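Local coordinates for nicotinate-nucleotide diphosphorylase (Carboxylating) (Streptococcus pyogenes GA06023, PDB 5HUO), which catalyses the reaction of quinolinate with 5-phospho-alpha-D-ribose 1-diphosphate to give nicotinate ribonucleotide, carbon dioxide and diphosphate on the route to NAD(+), at residues A[140-145]-A[176-181]; A[144-149]-A[293-298]; A[159-164]-A[182-187]; A[269-274]-A[289-294]. All coordinates share one frame; numbering follows the deposited sequence.

Contact 1 (A[140-145]-A[176-181]); sequences SGIASM and YAVRVG
Ala-143, Ile-142 and Ala-177 carry most of this helix-helix contact. Residues 140-145 lie within helix 122-153. Residues 176-180 are the last turn of helix 171-180, and Gly-181 follows it. The two axes approach to 7.4 Å at an angle of 42°, close for a helix pair. Small residues at the crossing allow it. The CA of Ala-143 comes 3.4 Å from the carbonyl O of Ala-177, a CA-H...O contact. Its methyl CB rests beside the same carbonyl and touches Val-180 CG1 more loosely, at 4.3 Å. One step along, the carbonyl O of Ala-143 meets the CA of Gly-181 at 3.4 Å, a second contact of the same kind. Gly-181 has no side chain, and this lets its backbone approach so closely.

Ile-142 packs next to this crossing through its CG2 branch. With CG1 beside the backbone N (chi1 -72°), CG2 is left anti to that N and reaches the opposing helix. It packs on Ala-177 CB at 3.6 Å and on Val-178 CG2 at 3.8 Å. The contact is apolar, and no hydrogen bond joins the two segments.

On the side turned away from helix 171-180, Ser-144 N and OG both bond to Ser-140 O, from opposite faces of its carbonyl plane. Ser-144 OG is also hydrogen-bonded to Val-78 N, in the two-stranded sheet of strands 77-78 and 108-109. Helix 294-297 lies against both helices, through Met-145 of the one and Val-178, which touches Thr-296, of the other.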
loop_
_atom_site.group_PDB
_atom_site.type_symbol
_atom_site.label_atom_id
_atom_site.label_comp_id
_atom_site.label_asym_id
_atom_site.label_seq_id
_atom_site.Cartn_x
_atom_site.Cartn_y
_atom_site.Cartn_z
ATOM N N SER A 140 3.126 13.520 24.660
ATOM C CA SER A 140 3.497 14.341 25.815
ATOM C C SER A 140 3.115 13.657 27.139
ATOM O O SER A 140 3.760 13.762 28.150
ATOM C CB SER A 140 2.856 15.726 25.699
ATOM O OG SER A 140 3.445 16.466 24.615
ATOM N N GLY A 141 2.037 12.917 27.071
ATOM C CA GLY A 141 1.565 12.082 28.197
ATOM C C GLY A 141 2.561 11.040 28.602
ATOM O O GLY A 141 2.867 10.891 29.788
ATOM N N ILE A 142 3.135 10.379 27.603
ATOM C CA ILE A 142 4.163 9.363 27.847
ATOM C C ILE A 142 5.435 9.992 28.382
ATOM O O ILE A 142 6.056 9.484 29.331
ATOM C CB ILE A 142 4.444 8.555 26.574
ATOM C CG1 ILE A 142 3.250 7.637 26.300
ATOM C CG2 ILE A 142 5.711 7.722 26.704
ATOM C CD1 ILE A 142 3.283 6.996 24.918
ATOM N N ALA A 143 5.847 11.082 27.753
ATOM C CA ALA A 143 7.106 11.775 28.173
ATOM C C ALA A 143 6.991 12.227 29.629
ATOM O O ALA A 143 7.871 11.973 30.449
ATOM C CB ALA A 143 7.406 12.928 27.283
ATOM N N SER A 144 5.849 12.819 29.929
ATOM C CA SER A 144 5.516 13.293 31.275
ATOM C C SER A 144 5.626 12.145 32.288
ATOM O O SER A 144 6.250 12.249 33.360
ATOM C CB SER A 144 4.135 13.881 31.295
ATOM O OG SER A 144 4.057 15.101 30.554
ATOM N N MET A 145 4.990 11.043 31.945
ATOM C CA MET A 145 4.954 9.901 32.861
ATOM C C MET A 145 6.358 9.315 33.077
ATOM O O MET A 145 6.717 8.970 34.198
ATOM C CB MET A 145 3.990 8.830 32.366
ATOM C CG MET A 145 3.691 7.789 33.420
ATOM S SD MET A 145 2.601 6.592 32.672
ATOM C CE MET A 145 2.477 5.348 33.993
ATOM N N TYR A 176 10.072 7.109 21.284
ATOM C CA TYR A 176 10.677 8.422 21.182
ATOM C C TYR A 176 10.278 9.218 22.437
ATOM O O TYR A 176 11.134 9.849 23.067
ATOM C CB TYR A 176 10.243 9.136 19.877
ATOM C CG TYR A 176 10.550 10.620 19.833
ATOM C CD1 TYR A 176 11.860 11.085 19.697
ATOM C CD2 TYR A 176 9.525 11.568 19.991
ATOM C CE1 TYR A 176 12.144 12.448 19.706
ATOM C CE2 TYR A 176 9.811 12.922 19.943
ATOM C CZ TYR A 176 11.140 13.350 19.829
ATOM O OH TYR A 176 11.427 14.675 19.868
ATOM N N ALA A 177 8.988 9.228 22.744
ATOM C CA ALA A 177 8.462 9.962 23.890
ATOM C C ALA A 177 9.104 9.566 25.212
ATOM O O ALA A 177 9.372 10.415 26.068
ATOM C CB ALA A 177 6.974 9.727 24.017
ATOM N N VAL A 178 9.337 8.289 25.383
ATOM C CA VAL A 178 10.105 7.826 26.519
ATOM C C VAL A 178 11.532 8.462 26.571
ATOM O O VAL A 178 12.004 8.831 27.628
ATOM C CB VAL A 178 10.240 6.296 26.505
ATOM C CG1 VAL A 178 11.247 5.819 27.564
ATOM C CG2 VAL A 178 8.880 5.653 26.716
ATOM N N ARG A 179 12.239 8.537 25.457
ATOM C CA ARG A 179 13.585 9.152 25.463
ATOM C C ARG A 179 13.462 10.599 25.834
ATOM O O ARG A 179 14.201 11.114 26.639
ATOM C CB ARG A 179 14.268 9.089 24.117
ATOM C CG ARG A 179 14.645 7.691 23.741
ATOM C CD ARG A 179 15.942 7.261 24.433
ATOM N NE ARG A 179 17.150 7.772 23.776
ATOM C CZ ARG A 179 18.351 7.770 24.343
ATOM N NH1 ARG A 179 18.543 7.269 25.544
ATOM N NH2 ARG A 179 19.387 8.307 23.715
ATOM N N VAL A 180 12.449 11.246 25.289
ATOM C CA VAL A 180 12.201 12.662 25.554
ATOM C C VAL A 180 12.000 12.905 27.043
ATOM O O VAL A 180 12.417 13.884 27.576
ATOM C CB VAL A 180 11.001 13.166 24.704
ATOM C CG1 VAL A 180 10.650 14.610 25.063
ATOM C CG2 VAL A 180 11.305 13.063 23.220
ATOM N N GLY A 181 11.334 11.999 27.705
ATOM C CA GLY A 181 11.000 12.164 29.119
ATOM C C GLY A 181 12.138 11.800 30.018
ATOM O O GLY A 181 11.969 11.722 31.274
#

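Contact 2 (A[144-149]-A[293-298]); sequences SMTAAY and GSLTHS. With SO4 (sulfate ion), chain I.
Leu-295 puts one methyl onto the ring of Tyr-149, a CH-pi contact between helix 122-153 and the short helix 294-297. The short helix follows strand 289-291 of the alpha/beta barrel domain characteristic of quinolinate phosphoribosyltransferases and is backed here by the long one. This is the tight part. Leu-295 CD2 stands over the centre of one ring face, 3.7 Å from the centroid and 9° off the normal. The same methyl lies 3.7 Å from Thr-146 CA and 4.0 Å from Met-145 CG, so three residues of helix 122-153 surround it. Thr-146 OG1 is 3.8 Å from this methyl, but its hydrogen-bond partner is Ile-142 O in its own helix.

Beside it the contact becomes partly exposed, at Met-145 and Ser-294. Met-145 CG is anti to the backbone N (chi1 -167°), and the extended chain carries CE to 3.6 Å from Ser-294 O. Nearby, Tyr-149 OH touches Ser-294 CB, also at 3.6 Å. The contact is loose at Ser-298, whose side chain barely reaches helix 122-153; its OG instead bonds to Ser-301 N of the third subunit.

The far side of the short helix faces a sulfate ion, probably from the crystallisation liquor. His-297 is held at both ring nitrogens. Its ND1 shares a hydrogen bond with Ser-298 OG at 2.7 Å, and its NE2 donates to sulfate O4 at 2.7 Å, with an N-H...O angle of 161°.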
loop_
_atom_site.group_PDB
_atom_site.type_symbol
_atom_site.label_atom_id
_atom_site.label_comp_id
_atom_site.label_asym_id
_atom_site.label_seq_id
_atom_site.Cartn_x
_atom_site.Cartn_y
_atom_site.Cartn_z
ATOM N N SER A 144 5.849 12.819 29.929
ATOM C CA SER A 144 5.516 13.293 31.275
ATOM C C SER A 144 5.626 12.145 32.288
ATOM O O SER A 144 6.250 12.249 33.360
ATOM C CB SER A 144 4.135 13.881 31.295
ATOM O OG SER A 144 4.057 15.101 30.554
ATOM N N MET A 145 4.990 11.043 31.945
ATOM C CA MET A 145 4.954 9.901 32.861
ATOM C C MET A 145 6.358 9.315 33.077
ATOM O O MET A 145 6.717 8.970 34.198
ATOM C CB MET A 145 3.990 8.830 32.366
ATOM C CG MET A 145 3.691 7.789 33.420
ATOM S SD MET A 145 2.601 6.592 32.672
ATOM C CE MET A 145 2.477 5.348 33.993
ATOM N N THR A 146 7.102 9.189 31.987
ATOM C CA THR A 146 8.496 8.726 32.042
ATOM C C THR A 146 9.336 9.632 32.960
ATOM O O THR A 146 9.989 9.169 33.888
ATOM C CB THR A 146 9.124 8.703 30.655
ATOM O OG1 THR A 146 8.387 7.805 29.830
ATOM C CG2 THR A 146 10.574 8.246 30.729
ATOM N N ALA A 147 9.207 10.933 32.748
ATOM C CA ALA A 147 9.849 11.936 33.600
ATOM C C ALA A 147 9.490 11.786 35.052
ATOM O O ALA A 147 10.350 11.879 35.922
ATOM C CB ALA A 147 9.516 13.334 33.151
ATOM N N ALA A 148 8.222 11.535 35.310
ATOM C CA ALA A 148 7.731 11.347 36.688
ATOM C C ALA A 148 8.368 10.105 37.345
ATOM O O ALA A 148 8.692 10.111 38.536
ATOM C CB ALA A 148 6.225 11.232 36.698
ATOM N N TYR A 149 8.467 9.022 36.587
ATOM C CA TYR A 149 9.070 7.801 37.093
ATOM C C TYR A 149 10.530 8.026 37.441
ATOM O O TYR A 149 11.022 7.566 38.460
ATOM C CB TYR A 149 8.973 6.680 36.057
ATOM C CG TYR A 149 7.685 5.833 36.124
ATOM C CD1 TYR A 149 6.455 6.422 36.225
ATOM C CD2 TYR A 149 7.728 4.437 36.063
ATOM C CE1 TYR A 149 5.317 5.654 36.243
ATOM C CE2 TYR A 149 6.587 3.681 36.094
ATOM C CZ TYR A 149 5.393 4.292 36.195
ATOM O OH TYR A 149 4.233 3.550 36.232
ATOM N N GLY A 293 6.309 -1.445 31.650
ATOM C CA GLY A 293 5.282 -1.424 30.591
ATOM C C GLY A 293 4.285 -0.282 30.678
ATOM O O GLY A 293 3.739 0.139 29.673
ATOM N N SER A 294 4.029 0.182 31.903
ATOM C CA SER A 294 2.982 1.204 32.140
ATOM C C SER A 294 3.266 2.519 31.451
ATOM O O SER A 294 2.378 3.273 31.075
ATOM C CB SER A 294 2.828 1.456 33.610
ATOM O OG SER A 294 2.536 0.253 34.255
ATOM N N LEU A 295 4.550 2.775 31.281
ATOM C CA LEU A 295 4.979 4.010 30.594
ATOM C C LEU A 295 4.357 4.141 29.221
ATOM O O LEU A 295 4.073 5.263 28.772
ATOM C CB LEU A 295 6.496 4.032 30.436
ATOM C CG LEU A 295 7.271 4.195 31.746
ATOM C CD1 LEU A 295 8.756 4.235 31.411
ATOM C CD2 LEU A 295 6.853 5.462 32.460
ATOM N N THR A 296 4.138 3.009 28.570
ATOM C CA THR A 296 3.579 2.999 27.210
ATOM C C THR A 296 2.180 2.425 27.126
ATOM O O THR A 296 1.381 2.911 26.339
ATOM C CB THR A 296 4.502 2.261 26.229
ATOM O OG1 THR A 296 4.847 0.977 26.776
ATOM C CG2 THR A 296 5.746 3.041 26.023
ATOM N N HIS A 297 1.847 1.449 27.949
ATOM C CA HIS A 297 0.470 0.840 27.828
ATOM C C HIS A 297 -0.636 1.546 28.617
ATOM O O HIS A 297 -1.805 1.299 28.379
ATOM C CB HIS A 297 0.451 -0.698 28.046
ATOM C CG HIS A 297 0.748 -1.162 29.435
ATOM N ND1 HIS A 297 0.080 -0.693 30.552
ATOM C CD2 HIS A 297 1.600 -2.119 29.888
ATOM C CE1 HIS A 297 0.517 -1.321 31.634
ATOM N NE2 HIS A 297 1.450 -2.179 31.264
ATOM N N SER A 298 -0.259 2.408 29.564
ATOM C CA SER A 298 -1.189 3.009 30.553
ATOM C C SER A 298 -0.852 4.481 30.871
ATOM O O SER A 298 -1.090 4.959 31.974
ATOM C CB SER A 298 -1.199 2.204 31.856
ATOM O OG SER A 298 -1.810 0.942 31.668
HETATM S S SO4 I . 4.526 -4.111 33.361
HETATM O O1 SO4 I . 4.481 -3.799 34.796
HETATM O O2 SO4 I . 5.765 -3.556 32.821
HETATM O O3 SO4 I . 4.684 -5.545 33.198
HETATM O O4 SO4 I . 3.327 -3.652 32.622
#

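Contact 3 (A[159-164]-A[182-187]); sequences KVFDTR and GGYNHR. With SO4 (sulfate ion), chain J.
Asp-162 OD1 is gripped twice. It accepts from the backbone N of His-186 at 2.9 Å, almost straight at 173°, on the syn side and somewhat out of the carboxylate plane. It also forms a salt bridge with Lys-175 NZ of helix 171-180. The Asp-162 CG sits between the backbone N and carbonyl carbon (chi1 56°), which turns the carboxylate toward segment 182-187.

Two backbone bonds join the segments beside it. Tyr-184 N donates to Val-160 O at 2.8 Å, and Asp-162 N to Tyr-184 O at 3.1 Å. They make a single bridge at Phe-161 and Tyr-184.

The side chains of these two residues belong to an aromatic cluster with His-186. Tyr-184 CB lies over one face of the Phe-161 ring, 3.7 Å from its centroid. The rings lie roughly parallel, displaced so that little of one faces the other. Phe-161 also turns an edge toward the face of His-186, in an offset edge-to-face pair with planes at 79°. Lys-159 lays its aliphatic chain over the Tyr-184 ring, with CD 3.9 Å from the centroid.

At the other end, two arginines flank a sulfate ion, probably from the crystallisation liquor. Arg-187 NH2 and NE both bond its O3, NH2 at 2.8 Å, with O3 in the guanidinium plane. Arg-164 NH1 makes only a weak bond to O4; its NH2 has a salt bridge to Asp-49 of the third subunit.

Strand 159-161, outermost within this chain in the barrel sheet, pairs with strand 289-291. Segment 182-187, between helix 171-180 and strand 194-196, extends its other edge by one bridge.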
loop_
_atom_site.group_PDB
_atom_site.type_symbol
_atom_site.label_atom_id
_atom_site.label_comp_id
_atom_site.label_asym_id
_atom_site.label_seq_id
_atom_site.Cartn_x
_atom_site.Cartn_y
_atom_site.Cartn_z
ATOM N N LYS A 159 18.841 3.635 35.309
ATOM C CA LYS A 159 18.089 4.099 34.159
ATOM C C LYS A 159 16.703 3.498 34.121
ATOM O O LYS A 159 16.462 2.380 34.598
ATOM C CB LYS A 159 18.830 3.774 32.867
ATOM C CG LYS A 159 20.062 4.597 32.678
ATOM C CD LYS A 159 20.922 4.081 31.531
ATOM C CE LYS A 159 22.056 5.050 31.214
ATOM N NZ LYS A 159 23.043 5.180 32.323
ATOM N N VAL A 160 15.817 4.234 33.489
ATOM C CA VAL A 160 14.446 3.782 33.317
ATOM C C VAL A 160 14.159 3.398 31.858
ATOM O O VAL A 160 14.238 4.222 30.969
ATOM C CB VAL A 160 13.455 4.840 33.763
ATOM C CG1 VAL A 160 12.029 4.378 33.454
ATOM C CG2 VAL A 160 13.617 5.128 35.225
ATOM N N PHE A 161 13.817 2.128 31.642
ATOM C CA PHE A 161 13.646 1.539 30.286
ATOM C C PHE A 161 12.204 1.187 30.006
ATOM O O PHE A 161 11.413 0.927 30.911
ATOM C CB PHE A 161 14.442 0.281 30.127
ATOM C CG PHE A 161 15.847 0.504 29.680
ATOM C CD1 PHE A 161 16.737 1.165 30.475
ATOM C CD2 PHE A 161 16.297 -0.002 28.482
ATOM C CE1 PHE A 161 18.056 1.348 30.084
ATOM C CE2 PHE A 161 17.618 0.160 28.082
ATOM C CZ PHE A 161 18.507 0.849 28.881
ATOM N N ASP A 162 11.855 1.251 28.740
ATOM C CA ASP A 162 10.536 0.863 28.286
ATOM C C ASP A 162 10.520 -0.597 27.861
ATOM O O ASP A 162 11.444 -1.354 28.136
ATOM C CB ASP A 162 10.064 1.782 27.168
ATOM C CG ASP A 162 11.011 1.838 26.012
ATOM O OD1 ASP A 162 11.740 0.867 25.752
ATOM O OD2 ASP A 162 11.053 2.899 25.349
ATOM N N THR A 163 9.468 -0.994 27.171
ATOM C CA THR A 163 9.210 -2.419 26.830
ATOM C C THR A 163 8.558 -2.531 25.442
ATOM O O THR A 163 8.463 -1.547 24.704
ATOM C CB THR A 163 8.231 -3.049 27.856
ATOM O OG1 THR A 163 6.964 -2.378 27.799
ATOM C CG2 THR A 163 8.763 -2.954 29.255
ATOM N N ARG A 164 8.077 -3.722 25.123
ATOM C CA ARG A 164 7.321 -3.942 23.899
ATOM C C ARG A 164 5.853 -3.848 24.121
ATOM O O ARG A 164 5.059 -4.239 23.285
ATOM C CB ARG A 164 7.658 -5.286 23.292
ATOM C CG ARG A 164 8.917 -5.248 22.452
ATOM C CD ARG A 164 9.475 -6.650 22.187
ATOM N NE ARG A 164 8.514 -7.532 21.509
ATOM C CZ ARG A 164 8.037 -8.642 22.048
ATOM N NH1 ARG A 164 8.391 -9.038 23.298
ATOM N NH2 ARG A 164 7.211 -9.375 21.376
ATOM N N GLY A 182 13.267 11.469 29.407
ATOM C CA GLY A 182 14.476 11.046 30.163
ATOM C C GLY A 182 14.693 9.592 30.360
ATOM O O GLY A 182 15.548 9.165 31.143
ATOM N N GLY A 183 13.876 8.825 29.702
ATOM C CA GLY A 183 13.949 7.375 29.778
ATOM C C GLY A 183 14.855 6.870 28.686
ATOM O O GLY A 183 15.444 7.625 27.898
ATOM N N TYR A 184 14.944 5.545 28.632
ATOM C CA TYR A 184 15.747 4.811 27.630
ATOM C C TYR A 184 14.930 3.732 26.945
ATOM O O TYR A 184 13.991 3.180 27.483
ATOM C CB TYR A 184 16.984 4.207 28.293
ATOM C CG TYR A 184 17.960 5.249 28.718
ATOM C CD1 TYR A 184 17.766 5.976 29.893
ATOM C CD2 TYR A 184 19.069 5.549 27.939
ATOM C CE1 TYR A 184 18.618 6.989 30.244
ATOM C CE2 TYR A 184 19.954 6.548 28.304
ATOM C CZ TYR A 184 19.722 7.261 29.448
ATOM O OH TYR A 184 20.618 8.223 29.825
ATOM N N ASN A 185 15.417 3.352 25.771
ATOM C CA ASN A 185 14.773 2.306 24.954
ATOM C C ASN A 185 15.358 0.930 25.121
ATOM O O ASN A 185 16.553 0.685 24.946
ATOM C CB ASN A 185 14.801 2.695 23.476
ATOM C CG ASN A 185 13.969 3.953 23.169
ATOM O OD1 ASN A 185 12.953 4.228 23.827
ATOM N ND2 ASN A 185 14.379 4.691 22.186
ATOM N N HIS A 186 14.462 -0.006 25.342
ATOM C CA HIS A 186 14.822 -1.413 25.296
ATOM C C HIS A 186 14.789 -1.807 23.819
ATOM O O HIS A 186 14.455 -1.001 22.964
ATOM C CB HIS A 186 13.815 -2.209 26.141
ATOM C CG HIS A 186 14.387 -3.437 26.763
ATOM N ND1 HIS A 186 15.015 -4.417 26.026
ATOM C CD2 HIS A 186 14.479 -3.821 28.055
ATOM C CE1 HIS A 186 15.485 -5.343 26.835
ATOM N NE2 HIS A 186 15.183 -5.000 28.074
ATOM N N ARG A 187 15.013 -3.061 23.492
ATOM C CA ARG A 187 14.798 -3.537 22.120
ATOM C C ARG A 187 13.456 -3.155 21.576
ATOM O O ARG A 187 12.417 -3.144 22.306
ATOM C CB ARG A 187 14.960 -5.036 22.036
ATOM C CG ARG A 187 13.898 -5.843 22.738
ATOM C CD ARG A 187 14.183 -7.325 22.634
ATOM N NE ARG A 187 13.119 -8.092 23.289
ATOM C CZ ARG A 187 12.802 -9.345 22.989
ATOM N NH1 ARG A 187 13.450 -9.995 22.038
ATOM N NH2 ARG A 187 11.818 -9.950 23.637
HETATM S S SO4 J . 10.476 -6.902 26.189
HETATM O O1 SO4 J . 10.782 -6.652 27.623
HETATM O O2 SO4 J . 10.935 -5.749 25.376
HETATM O O3 SO4 J . 11.123 -8.095 25.614
HETATM O O4 SO4 J . 9.028 -7.113 26.125
#

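Contact 4 (A[269-274]-A[289-294]); sequences ECSGNI and YVSSGS. With SO4 (sulfate ion), chain I.
Glu-269 lays its aliphatic chain over the ring of Tyr-289, its partner on the neighbouring parallel strand. CB sits over one ring face, 3.7 Å from the centroid and 20° off the normal. CG is anti to the backbone N (chi1 161°) and continues along the ring, 3.5 Å from Tyr-289 CE2. CD also lies beside the rim. At the tip the oxygens part. OE1 accepts from Ser-291 OG at 2.7 Å, using its anti lone pair. OE2 points to Tyr-289 OH, but that bond is weak and the place of OE2 is less sure. OE2 is also hydrogen-bonded to His-186 NE2.

Ser-291 OG in turn accepts from Ser-271 OG at 3.1 Å. The backbones are joined by Cys-270 N to Tyr-289 O at 3.0 Å and Ser-291 N to Cys-270 O at 3.1 Å. Beyond the strands, Ser-292 OG donates to Ile-274 O at 3.2 Å, while Ile-274 CD1 packs on Val-290 CB at 3.9 Å.

A sulfate ion lies by Gly-293 N, where strand 289-291 leads into helix 294-297. An anion at such a backbone N is as in the phosphate sites of many alpha/beta barrels, and the sulfate probably marks one here.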
loop_
_atom_site.group_PDB
_atom_site.type_symbol
_atom_site.label_atom_id
_atom_site.label_comp_id
_atom_site.label_asym_id
_atom_site.label_seq_id
_atom_site.Cartn_x
_atom_site.Cartn_y
_atom_site.Cartn_z
ATOM N N GLU A 269 19.016 -5.836 35.152
ATOM C CA GLU A 269 17.721 -5.165 34.976
ATOM C C GLU A 269 16.749 -5.703 36.020
ATOM O O GLU A 269 16.720 -6.912 36.237
ATOM C CB GLU A 269 17.154 -5.402 33.569
ATOM C CG GLU A 269 15.634 -5.149 33.394
ATOM C CD GLU A 269 15.120 -5.337 31.934
ATOM O OE1 GLU A 269 13.970 -4.935 31.601
ATOM O OE2 GLU A 269 15.884 -5.885 31.089
ATOM N N CYS A 270 15.997 -4.823 36.671
ATOM C CA CYS A 270 14.882 -5.253 37.465
ATOM C C CYS A 270 13.616 -4.940 36.711
ATOM O O CYS A 270 13.462 -3.888 36.128
ATOM C CB CYS A 270 14.850 -4.601 38.829
ATOM S SG CYS A 270 16.071 -5.295 39.977
ATOM N N SER A 271 12.658 -5.852 36.775
ATOM C CA SER A 271 11.369 -5.667 36.082
ATOM C C SER A 271 10.223 -6.377 36.777
ATOM O O SER A 271 10.432 -7.200 37.665
ATOM C CB SER A 271 11.477 -6.182 34.690
ATOM O OG SER A 271 10.251 -6.023 34.006
ATOM N N GLY A 272 9.030 -5.930 36.437
ATOM C CA GLY A 272 7.783 -6.441 37.019
ATOM C C GLY A 272 7.297 -5.741 38.295
ATOM O O GLY A 272 8.077 -5.557 39.257
ATOM N N ASN A 273 5.997 -5.397 38.303
ATOM C CA ASN A 273 5.358 -4.683 39.436
ATOM C C ASN A 273 6.132 -3.402 39.731
ATOM O O ASN A 273 6.650 -3.210 40.838
ATOM C CB ASN A 273 5.286 -5.586 40.713
ATOM C CG ASN A 273 4.376 -5.013 41.825
ATOM O OD1 ASN A 273 3.194 -4.716 41.594
ATOM N ND2 ASN A 273 4.921 -4.880 43.039
ATOM N N ILE A 274 6.301 -2.590 38.689
ATOM C CA ILE A 274 7.044 -1.338 38.806
ATOM C C ILE A 274 6.143 -0.211 38.354
ATOM O O ILE A 274 5.804 -0.100 37.185
ATOM C CB ILE A 274 8.348 -1.306 37.987
ATOM C CG1 ILE A 274 9.345 -2.340 38.540
ATOM C CG2 ILE A 274 8.926 0.113 38.001
ATOM C CD1 ILE A 274 10.630 -2.499 37.763
ATOM N N TYR A 289 19.551 -0.925 35.347
ATOM C CA TYR A 289 18.260 -0.289 35.026
ATOM C C TYR A 289 17.008 -1.046 35.503
ATOM O O TYR A 289 17.092 -2.166 35.984
ATOM C CB TYR A 289 18.152 -0.046 33.549
ATOM C CG TYR A 289 18.080 -1.280 32.665
ATOM C CD1 TYR A 289 19.223 -1.976 32.316
ATOM C CD2 TYR A 289 16.900 -1.658 32.081
ATOM C CE1 TYR A 289 19.167 -3.027 31.418
ATOM C CE2 TYR A 289 16.830 -2.716 31.189
ATOM C CZ TYR A 289 17.973 -3.411 30.861
ATOM O OH TYR A 289 17.900 -4.490 29.989
ATOM N N VAL A 290 15.876 -0.361 35.422
ATOM C CA VAL A 290 14.575 -0.965 35.587
ATOM C C VAL A 290 13.718 -0.702 34.371
ATOM O O VAL A 290 13.950 0.256 33.610
ATOM C CB VAL A 290 13.819 -0.394 36.777
ATOM C CG1 VAL A 290 14.614 -0.632 38.034
ATOM C CG2 VAL A 290 13.494 1.083 36.605
ATOM N N SER A 291 12.713 -1.537 34.184
ATOM C CA SER A 291 11.784 -1.385 33.014
ATOM C C SER A 291 10.338 -1.402 33.453
ATOM O O SER A 291 9.962 -2.141 34.384
ATOM C CB SER A 291 12.043 -2.459 31.921
ATOM O OG SER A 291 11.706 -3.774 32.393
ATOM N N SER A 292 9.532 -0.658 32.727
ATOM C CA SER A 292 8.115 -0.554 33.002
ATOM C C SER A 292 7.254 -0.536 31.713
ATOM O O SER A 292 7.367 0.319 30.858
ATOM C CB SER A 292 7.833 0.707 33.806
ATOM O OG SER A 292 6.455 0.781 34.169
ATOM N N GLY A 293 6.309 -1.445 31.650
ATOM C CA GLY A 293 5.282 -1.424 30.591
ATOM C C GLY A 293 4.285 -0.282 30.678
ATOM O O GLY A 293 3.739 0.139 29.673
ATOM N N SER A 294 4.029 0.182 31.903
ATOM C CA SER A 294 2.982 1.204 32.140
ATOM C C SER A 294 3.266 2.519 31.451
ATOM O O SER A 294 2.378 3.273 31.075
ATOM C CB SER A 294 2.828 1.456 33.610
ATOM O OG SER A 294 2.536 0.253 34.255
HETATM S S SO4 I . 4.526 -4.111 33.361
HETATM O O1 SO4 I . 4.481 -3.799 34.796
HETATM O O2 SO4 I . 5.765 -3.556 32.821
HETATM O O3 SO4 I . 4.684 -5.545 33.198
HETATM O O4 SO4 I . 3.327 -3.652 32.622
#

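All four contacts belong to the C-terminal domain. Contacts 1 and 2 share Ser-144 and Met-145 of helix 122-153, and their centres lie 7 Å apart. Contacts 2 and 4 share Gly-293 and Ser-294, so the helix packing and the C-terminal end of strand 289-291 meet at one sulfate ion. Contacts 3 and 4 have centres 9 Å apart and are joined through the sheet; Phe-161 N lies 2.7 Å from Val-290 O, a probable hydrogen bond. Contact 3 is tied to contact 1 by a probable bond of 2.8 Å from Gly-183 N to Val-178 O. The sulfates of contacts 2 and 3 probably mark anion-binding parts of the active site.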